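Local coordinates for protein branched-chain phosphotransacylase (Enterococcus faecalis, PDB 1YCO) that probably transfers acyl groups between coenzyme A and phosphate, at residues 9-14 and 253-258; 32-37 and 62-67; 106-109 and 113-116; 73-76 and 82-85. All blocks are in the same frame, centred on the assembly; numbering follows the deposited sequence.

Contact 1: 9-14 and 253-258; sequences GSQPEI and TSRSDS
The start of helix 12-24 comes closest to the loop 253-258 at E13 and R255, their CA atoms 7.0 Å apart, and side chains bridge that distance. R255 reaches across with its guanidinium group and forms a salt bridge to E13, NH2 donating to OE2 at 2.8 Å with an N-H...acceptor angle of 150°. The two flat groups do not meet in one plane: carboxylate and guanidinium are turned 53° apart, NH2 approaches OE2 from above the carboxylate plane, and OE1 of E13 lies over a face of the guanidinium, 3.2 Å from NE of R255. The bend of E13 at chi2 (89°) folds its carboxylate back over the arginine. A long, flexible arginine suits a loop position whose partner lies on another element. The two segments follow strands 2-7 and 250-252 of the parallel sheet, at its C-terminal edge. Next to the ion pair the contact turns apolar: CD1 of I14 meets CG2 of T253 at 4.2 Å, and T253 also touches K262 of helix 259-274. The loop itself is stiffened by a type I beta turn from S254 to D257, in which OD2 of D257 accepts from N of S254 at 2.7 Å. S258 then caps helix 259-274, its OG bonded to the backbone N of S261, and packs on H202 of the second subunit.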
# COMPACT_ATOMS: atom_id res chain seq x y z
N GLY A 9 -11.54 1.69 29.35
CA GLY A 9 -12.75 1.49 28.58
C GLY A 9 -13.99 2.21 29.06
O GLY A 9 -15.06 2.07 28.47
N SER A 10 -13.88 2.98 30.13
CA SER A 10 -15.05 3.69 30.62
C SER A 10 -15.27 4.96 29.79
O SER A 10 -15.18 6.07 30.30
CB SER A 10 -14.88 4.05 32.09
OG SER A 10 -16.09 4.57 32.60
N GLN A 11 -15.59 4.76 28.51
CA GLN A 11 -15.80 5.87 27.59
C GLN A 11 -17.06 5.65 26.74
O GLN A 11 -17.37 4.52 26.35
CB GLN A 11 -14.59 5.99 26.67
CG GLN A 11 -13.26 5.92 27.41
CD GLN A 11 -12.98 7.16 28.25
OE1 GLN A 11 -11.97 7.23 28.94
NE2 GLN A 11 -13.87 8.14 28.18
N PRO A 12 -17.78 6.74 26.41
CA PRO A 12 -19.00 6.57 25.60
C PRO A 12 -18.72 5.87 24.27
O PRO A 12 -19.61 5.24 23.69
CB PRO A 12 -19.51 8.00 25.44
CG PRO A 12 -18.25 8.81 25.45
CD PRO A 12 -17.44 8.16 26.56
N GLU A 13 -17.48 5.97 23.80
CA GLU A 13 -17.07 5.32 22.56
C GLU A 13 -16.97 3.80 22.80
O GLU A 13 -17.42 3.00 21.99
CB GLU A 13 -15.71 5.85 22.09
CG GLU A 13 -15.59 7.37 22.08
CD GLU A 13 -15.11 7.94 23.41
OE1 GLU A 13 -14.16 7.37 23.99
OE2 GLU A 13 -15.66 8.97 23.86
N ILE A 14 -16.37 3.42 23.93
CA ILE A 14 -16.24 2.02 24.27
C ILE A 14 -17.62 1.46 24.61
O ILE A 14 -17.94 0.32 24.28
CB ILE A 14 -15.26 1.80 25.47
CG1 ILE A 14 -13.85 2.24 25.08
CG2 ILE A 14 -15.26 0.35 25.91
CD1 ILE A 14 -13.25 1.50 23.87
N THR A 253 -7.39 -0.29 20.02
CA THR A 253 -8.46 0.61 19.62
C THR A 253 -8.01 2.07 19.73
O THR A 253 -7.23 2.42 20.61
CB THR A 253 -9.72 0.37 20.50
OG1 THR A 253 -10.58 -0.58 19.86
CG2 THR A 253 -10.48 1.66 20.77
N SER A 254 -8.51 2.90 18.82
CA SER A 254 -8.19 4.32 18.81
C SER A 254 -9.51 5.06 18.83
O SER A 254 -10.43 4.70 18.10
CB SER A 254 -7.41 4.70 17.55
OG SER A 254 -7.18 6.09 17.49
N ARG A 255 -9.61 6.09 19.66
CA ARG A 255 -10.84 6.87 19.77
C ARG A 255 -11.44 7.18 18.40
O ARG A 255 -12.65 7.07 18.20
CB ARG A 255 -10.56 8.16 20.55
CG ARG A 255 -11.81 8.92 20.96
CD ARG A 255 -11.49 9.91 22.08
NE ARG A 255 -12.62 10.04 22.99
CZ ARG A 255 -12.53 10.44 24.26
NH1 ARG A 255 -11.35 10.75 24.79
NH2 ARG A 255 -13.63 10.50 25.01
N SER A 256 -10.58 7.56 17.46
CA SER A 256 -11.02 7.88 16.10
C SER A 256 -11.65 6.70 15.37
O SER A 256 -12.37 6.88 14.38
CB SER A 256 -9.85 8.43 15.28
OG SER A 256 -8.77 7.51 15.25
N ASP A 257 -11.38 5.48 15.84
CA ASP A 257 -11.94 4.30 15.20
C ASP A 257 -13.45 4.17 15.37
O ASP A 257 -13.98 4.29 16.47
CB ASP A 257 -11.27 3.02 15.71
CG ASP A 257 -9.81 2.94 15.33
OD1 ASP A 257 -9.49 3.19 14.15
OD2 ASP A 257 -8.99 2.61 16.21
N SER A 258 -14.13 3.91 14.26
CA SER A 258 -15.57 3.75 14.26
C SER A 258 -15.95 2.53 15.09
O SER A 258 -15.11 1.67 15.38
CB SER A 258 -16.06 3.56 12.83
OG SER A 258 -15.42 2.45 12.23

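Contact 2: 32-37 and 62-67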
# COMPACT_ATOMS: atom_id res chain seq x y z
N ILE A 32 -15.06 -6.33 31.52
CA ILE A 32 -14.53 -5.79 32.76
C ILE A 32 -13.67 -4.60 32.35
O ILE A 32 -12.60 -4.76 31.76
CB ILE A 32 -13.68 -6.85 33.48
CG1 ILE A 32 -14.55 -8.07 33.78
CG2 ILE A 32 -13.10 -6.28 34.77
CD1 ILE A 32 -13.80 -9.21 34.42
N VAL A 33 -14.16 -3.41 32.65
CA VAL A 33 -13.47 -2.18 32.28
C VAL A 33 -12.74 -1.49 33.42
O VAL A 33 -13.27 -1.36 34.52
CB VAL A 33 -14.48 -1.17 31.71
CG1 VAL A 33 -13.76 0.12 31.31
CG2 VAL A 33 -15.21 -1.77 30.52
N PHE A 34 -11.52 -1.03 33.13
CA PHE A 34 -10.71 -0.32 34.11
C PHE A 34 -10.46 1.08 33.55
O PHE A 34 -10.13 1.23 32.38
CB PHE A 34 -9.35 -1.00 34.31
CG PHE A 34 -9.44 -2.48 34.56
CD1 PHE A 34 -9.73 -3.35 33.52
CD2 PHE A 34 -9.19 -2.99 35.82
CE1 PHE A 34 -9.76 -4.73 33.73
CE2 PHE A 34 -9.22 -4.36 36.05
CZ PHE A 34 -9.51 -5.23 35.00
N ASP A 35 -10.60 2.10 34.38
CA ASP A 35 -10.38 3.46 33.90
C ASP A 35 -10.23 4.46 35.05
O ASP A 35 -10.75 4.25 36.15
CB ASP A 35 -11.54 3.89 32.99
CG ASP A 35 -11.14 4.92 31.94
OD1 ASP A 35 -10.29 5.79 32.24
OD2 ASP A 35 -11.69 4.88 30.81
N THR A 36 -9.52 5.54 34.79
CA THR A 36 -9.34 6.58 35.78
C THR A 36 -10.54 7.52 35.69
O THR A 36 -10.80 8.30 36.61
CB THR A 36 -8.05 7.39 35.53
OG1 THR A 36 -7.97 7.74 34.15
CG2 THR A 36 -6.84 6.56 35.92
N ASN A 37 -11.28 7.43 34.59
CA ASN A 37 -12.47 8.25 34.36
C ASN A 37 -13.66 7.63 35.07
O ASN A 37 -13.71 6.41 35.25
CB ASN A 37 -12.76 8.35 32.85
CG ASN A 37 -13.79 9.41 32.52
OD1 ASN A 37 -13.60 10.60 32.81
ND2 ASN A 37 -14.90 9.00 31.90
N VAL A 62 -3.97 -5.80 32.29
CA VAL A 62 -3.03 -6.84 31.86
C VAL A 62 -2.98 -7.97 32.87
O VAL A 62 -2.73 -9.12 32.51
CB VAL A 62 -1.60 -6.26 31.70
CG1 VAL A 62 -0.63 -7.36 31.31
CG2 VAL A 62 -1.60 -5.15 30.67
N SER A 63 -3.20 -7.65 34.14
CA SER A 63 -3.17 -8.66 35.20
C SER A 63 -4.29 -9.68 35.01
O SER A 63 -4.07 -10.89 35.12
CB SER A 63 -3.33 -7.99 36.56
OG SER A 63 -4.27 -8.71 37.35
N LEU A 64 -5.49 -9.17 34.74
CA LEU A 64 -6.67 -10.01 34.54
C LEU A 64 -6.46 -11.01 33.39
O LEU A 64 -7.08 -12.08 33.36
CB LEU A 64 -7.87 -9.12 34.24
CG LEU A 64 -9.25 -9.73 34.52
CD1 LEU A 64 -9.39 -9.94 36.02
CD2 LEU A 64 -10.34 -8.77 34.02
N VAL A 65 -5.59 -10.65 32.45
CA VAL A 65 -5.28 -11.51 31.30
C VAL A 65 -4.12 -12.45 31.65
O VAL A 65 -4.07 -13.58 31.15
CB VAL A 65 -4.91 -10.66 30.04
CG1 VAL A 65 -4.18 -11.52 29.02
CG2 VAL A 65 -6.17 -10.08 29.40
N ALA A 66 -3.21 -11.98 32.50
CA ALA A 66 -2.05 -12.77 32.93
C ALA A 66 -2.44 -14.24 33.10
O ALA A 66 -1.65 -15.13 32.80
CB ALA A 66 -1.49 -12.22 34.23
N THR A 67 -3.66 -14.48 33.58
CA THR A 67 -4.16 -15.84 33.75
C THR A 67 -5.45 -16.02 32.94
O THR A 67 -5.90 -15.08 32.28
CB THR A 67 -4.48 -16.15 35.21
OG1 THR A 67 -5.73 -15.56 35.55
CG2 THR A 67 -3.40 -15.59 36.12
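Strand 29-35 packs against helix 54-66 at a spacing normal for a helix laid on a sheet, the nearest CA atoms being those of I32 and L64, 9.1 Å apart, with F34 and V62 slightly farther at 10.3 Å. L64 fills the gap. Its CG stands anti to the backbone N (chi1 -157°), which sends one methyl, CD2, in between the two strand side chains that face the helix. That methyl meets CD1 of I32 at 3.5 Å, and CB and CG2 of the same isoleucine lie close by, giving it a branched wall. F34 stands beside it and offers the edge of its ring: CD2 of L64 lies near the ring plane, 3.8 Å from CZ. The alternation of a strand explains the pairing, since I32 and F34 share a face while V33 points to the other. A branched residue such as isoleucine and a broad ring suit a strand face covered by a helix. Around them, the F34 ring also packs on V57 and A61 of the helix, and L64 touches S5 of strand 2-7. At the end of the strand, D35 opens an Asx turn, OD1 accepting from N of N37 at 3.0 Å. Across the interface only carbon meets carbon, so helix and strand are held here by van der Waals contact and the exclusion of water, without directional bonds to fix an exact register.

Contact 3: 106-109 and 113-116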
# COMPACT_ATOMS: atom_id res chain seq x y z
N VAL A 106 -8.90 -9.60 6.57
CA VAL A 106 -9.52 -8.76 5.55
C VAL A 106 -10.63 -9.48 4.77
O VAL A 106 -10.44 -10.58 4.27
CB VAL A 106 -8.48 -8.27 4.52
CG1 VAL A 106 -9.08 -7.23 3.60
CG2 VAL A 106 -7.25 -7.72 5.23
N GLU A 107 -11.80 -8.84 4.67
CA GLU A 107 -12.91 -9.41 3.93
C GLU A 107 -13.32 -8.46 2.80
O GLU A 107 -13.77 -7.34 3.05
CB GLU A 107 -14.09 -9.66 4.87
CG GLU A 107 -13.85 -10.77 5.89
CD GLU A 107 -15.05 -11.02 6.80
OE1 GLU A 107 -16.17 -11.22 6.27
OE2 GLU A 107 -14.87 -11.03 8.05
N LEU A 108 -13.16 -8.92 1.57
CA LEU A 108 -13.51 -8.12 0.40
C LEU A 108 -14.99 -8.25 0.03
O LEU A 108 -15.65 -9.22 0.41
CB LEU A 108 -12.63 -8.52 -0.78
CG LEU A 108 -11.16 -8.18 -0.56
CD1 LEU A 108 -10.35 -8.72 -1.73
CD2 LEU A 108 -10.98 -6.67 -0.43
N PRO A 109 -15.52 -7.26 -0.71
CA PRO A 109 -16.91 -7.17 -1.18
C PRO A 109 -17.62 -8.48 -1.50
O PRO A 109 -18.62 -8.83 -0.86
CB PRO A 109 -16.80 -6.25 -2.38
CG PRO A 109 -15.80 -5.26 -1.90
CD PRO A 109 -14.74 -6.14 -1.26
N THR A 113 -11.30 -13.44 1.01
CA THR A 113 -10.81 -13.22 2.35
C THR A 113 -9.36 -13.62 2.50
O THR A 113 -8.87 -14.52 1.81
CB THR A 113 -11.64 -14.02 3.35
OG1 THR A 113 -13.02 -13.76 3.14
CG2 THR A 113 -11.26 -13.65 4.78
N PHE A 114 -8.65 -12.94 3.40
CA PHE A 114 -7.25 -13.25 3.64
C PHE A 114 -6.67 -12.51 4.83
O PHE A 114 -7.18 -11.48 5.27
CB PHE A 114 -6.42 -12.96 2.40
CG PHE A 114 -6.44 -11.52 1.97
CD1 PHE A 114 -5.75 -10.55 2.69
CD2 PHE A 114 -7.12 -11.14 0.82
CE1 PHE A 114 -5.74 -9.23 2.26
CE2 PHE A 114 -7.12 -9.82 0.39
CZ PHE A 114 -6.43 -8.86 1.11
N LEU A 115 -5.57 -13.04 5.34
CA LEU A 115 -4.91 -12.42 6.46
C LEU A 115 -3.79 -11.54 5.91
O LEU A 115 -3.18 -11.84 4.88
CB LEU A 115 -4.36 -13.48 7.41
CG LEU A 115 -5.36 -14.54 7.93
CD1 LEU A 115 -4.66 -15.42 8.98
CD2 LEU A 115 -6.57 -13.86 8.58
N LEU A 116 -3.57 -10.42 6.59
CA LEU A 116 -2.53 -9.47 6.23
C LEU A 116 -1.65 -9.35 7.46
O LEU A 116 -2.15 -9.17 8.57
CB LEU A 116 -3.13 -8.10 5.90
CG LEU A 116 -2.14 -6.95 5.62
CD1 LEU A 116 -1.23 -7.29 4.47
CD2 LEU A 116 -2.94 -5.69 5.33
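V106 and F114 exchange two backbone hydrogen bonds, N of V106 to O of F114 at 2.9 Å and N of F114 to O of V106 at 3.1 Å, which make them an antiparallel hydrogen-bonded pair. Their neighbours E107 and T113 form the non-hydrogen-bonded pair that follows, and there T113 adds a CA-H...O contact to O of V106. This is the closing end of the beta hairpin built from strands 101-107 and 113-117, which lie inside the mixed sheet between strands 238-244 and 215-217. F114 holds its CG between the backbone N and the carbonyl carbon (chi1 61°), a torsion that swings the ring across toward the partner strand and lays it on V106. CB of V106 sits over the ring face, 4.1 Å from its centroid and 27° off the normal, a CH-pi contact, while CG2 of V106 touches CE1 of F114 at 3.7 Å. A beta-branched valine suits this position because it favours extended backbone and brings a compact apolar patch to the ring. L108 comes up to the ring obliquely, its CD1 4.0 Å from CE2 of F114, and also packs on F234 of the second subunit. On the face with E107, CG of E107 lies 4.0 Å from the CG2 methyl of T113, whose hydroxyl is bonded to O of G111 in the turn. Two residues on from F114, CB of L116 meets CG2 of V106 at 4.2 Å, with L231 of helix 221-234 on V106 and L227 on L116.

Contact 4: 73-76 and 82-85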
# COMPACT_ATOMS: atom_id res chain seq x y z
N LEU A 73 -7.55 -9.07 25.51
CA LEU A 73 -7.17 -7.77 26.05
C LEU A 73 -7.54 -6.72 25.00
O LEU A 73 -7.30 -6.92 23.81
CB LEU A 73 -5.67 -7.73 26.33
CG LEU A 73 -5.15 -6.44 26.96
CD1 LEU A 73 -5.80 -6.24 28.32
CD2 LEU A 73 -3.65 -6.51 27.09
N LEU A 74 -8.13 -5.62 25.45
CA LEU A 74 -8.53 -4.56 24.55
C LEU A 74 -8.14 -3.18 25.08
O LEU A 74 -8.48 -2.81 26.20
CB LEU A 74 -10.05 -4.63 24.32
CG LEU A 74 -10.68 -3.70 23.28
CD1 LEU A 74 -11.95 -4.36 22.72
CD2 LEU A 74 -11.02 -2.35 23.91
N LYS A 75 -7.43 -2.42 24.25
CA LYS A 75 -6.96 -1.10 24.62
C LYS A 75 -7.98 0.01 24.37
O LYS A 75 -8.20 0.41 23.22
CB LYS A 75 -5.67 -0.76 23.87
CG LYS A 75 -5.06 0.57 24.28
CD LYS A 75 -3.91 0.96 23.39
CE LYS A 75 -4.37 1.81 22.23
NZ LYS A 75 -4.89 3.13 22.69
N GLY A 76 -8.60 0.50 25.44
CA GLY A 76 -9.56 1.58 25.32
C GLY A 76 -8.79 2.87 25.15
O GLY A 76 -7.95 2.97 24.26
N THR A 82 2.23 2.76 27.22
CA THR A 82 1.93 2.43 28.62
C THR A 82 1.44 1.00 28.79
O THR A 82 1.96 0.26 29.62
CB THR A 82 0.83 3.36 29.20
OG1 THR A 82 1.25 4.73 29.12
CG2 THR A 82 0.55 3.01 30.65
N LEU A 83 0.44 0.62 28.00
CA LEU A 83 -0.13 -0.73 28.06
C LEU A 83 0.83 -1.77 27.52
O LEU A 83 0.99 -2.84 28.10
CB LEU A 83 -1.43 -0.80 27.25
CG LEU A 83 -2.08 -2.18 27.05
CD1 LEU A 83 -2.64 -2.68 28.38
CD2 LEU A 83 -3.20 -2.07 26.03
N LEU A 84 1.48 -1.44 26.41
CA LEU A 84 2.42 -2.36 25.78
C LEU A 84 3.56 -2.70 26.72
O LEU A 84 3.86 -3.88 26.96
CB LEU A 84 2.96 -1.74 24.49
CG LEU A 84 3.52 -2.73 23.47
CD1 LEU A 84 2.40 -3.67 23.00
CD2 LEU A 84 4.10 -1.97 22.28
N LYS A 85 4.20 -1.67 27.26
CA LYS A 85 5.30 -1.87 28.19
C LYS A 85 4.77 -2.67 29.39
O LYS A 85 5.49 -3.46 30.01
CB LYS A 85 5.86 -0.53 28.69
CG LYS A 85 7.03 -0.69 29.67
CD LYS A 85 7.15 0.49 30.63
CE LYS A 85 7.43 1.80 29.91
NZ LYS A 85 7.47 2.94 30.89
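K75 NZ is gripped by backbone oxygens: a hydrogen bond to O of I78, with weak ones to O of T253 and, at 3.4 Å, to O of G76. The ammonium thus gathers carbonyls from the loop after its own strand and from the loop after strand 250-252. K75 ends strand 72-75, which lies between 2-7 and 250-252 in the parallel sheet of an alpha/beta fold, and the chain then turns into helix 80-87, which lies against one face. Its side chain leaves the strand anti to the backbone N (chi1 -176°) and bends at chi3 and chi4, so the aliphatic part lies toward the helix while NZ turns away to the carbonyls. That suits lysine, whose methylenes pack as hydrocarbon and whose end carries charge. L83 is the helix side chain that meets it, its two methyls divided between two partners: CD1 takes L73, CD2 takes K75. L73 and L83 run antiparallel side by side, CD2 of L73 to CD1 of L83 at 4.2 Å, while V62 of helix 54-66 also packs on L83. L73 and K75 share the helix-facing side of the strand, with L74 on the other. The tightest approach joins CD2 of L83 to CB of K75, at 3.5 Å.

In the fold
Contacts 1, 2 and 4 all belong to the five-stranded parallel sheet with its flanking helices. Contact 1 closes the longest loop of the four contacts and holds the other three within it; contact 2 follows, then contact 4, then contact 3. Contacts 2 and 4 are neighbours, their centres about 9 Å apart, and helices 54-66 and 80-87 touch through V62 and L83 on one face of that sheet. Contact 1 lies about 13 Å from contact 4, centre to centre, and T253 meets K75 there. Contact 3 stands apart in the mixed sheet, its centre about 31 Å from that of contact 2 and across the chain's centre. The late return of strand 250-252 thus ties the C-terminal part to the N-terminal sheet.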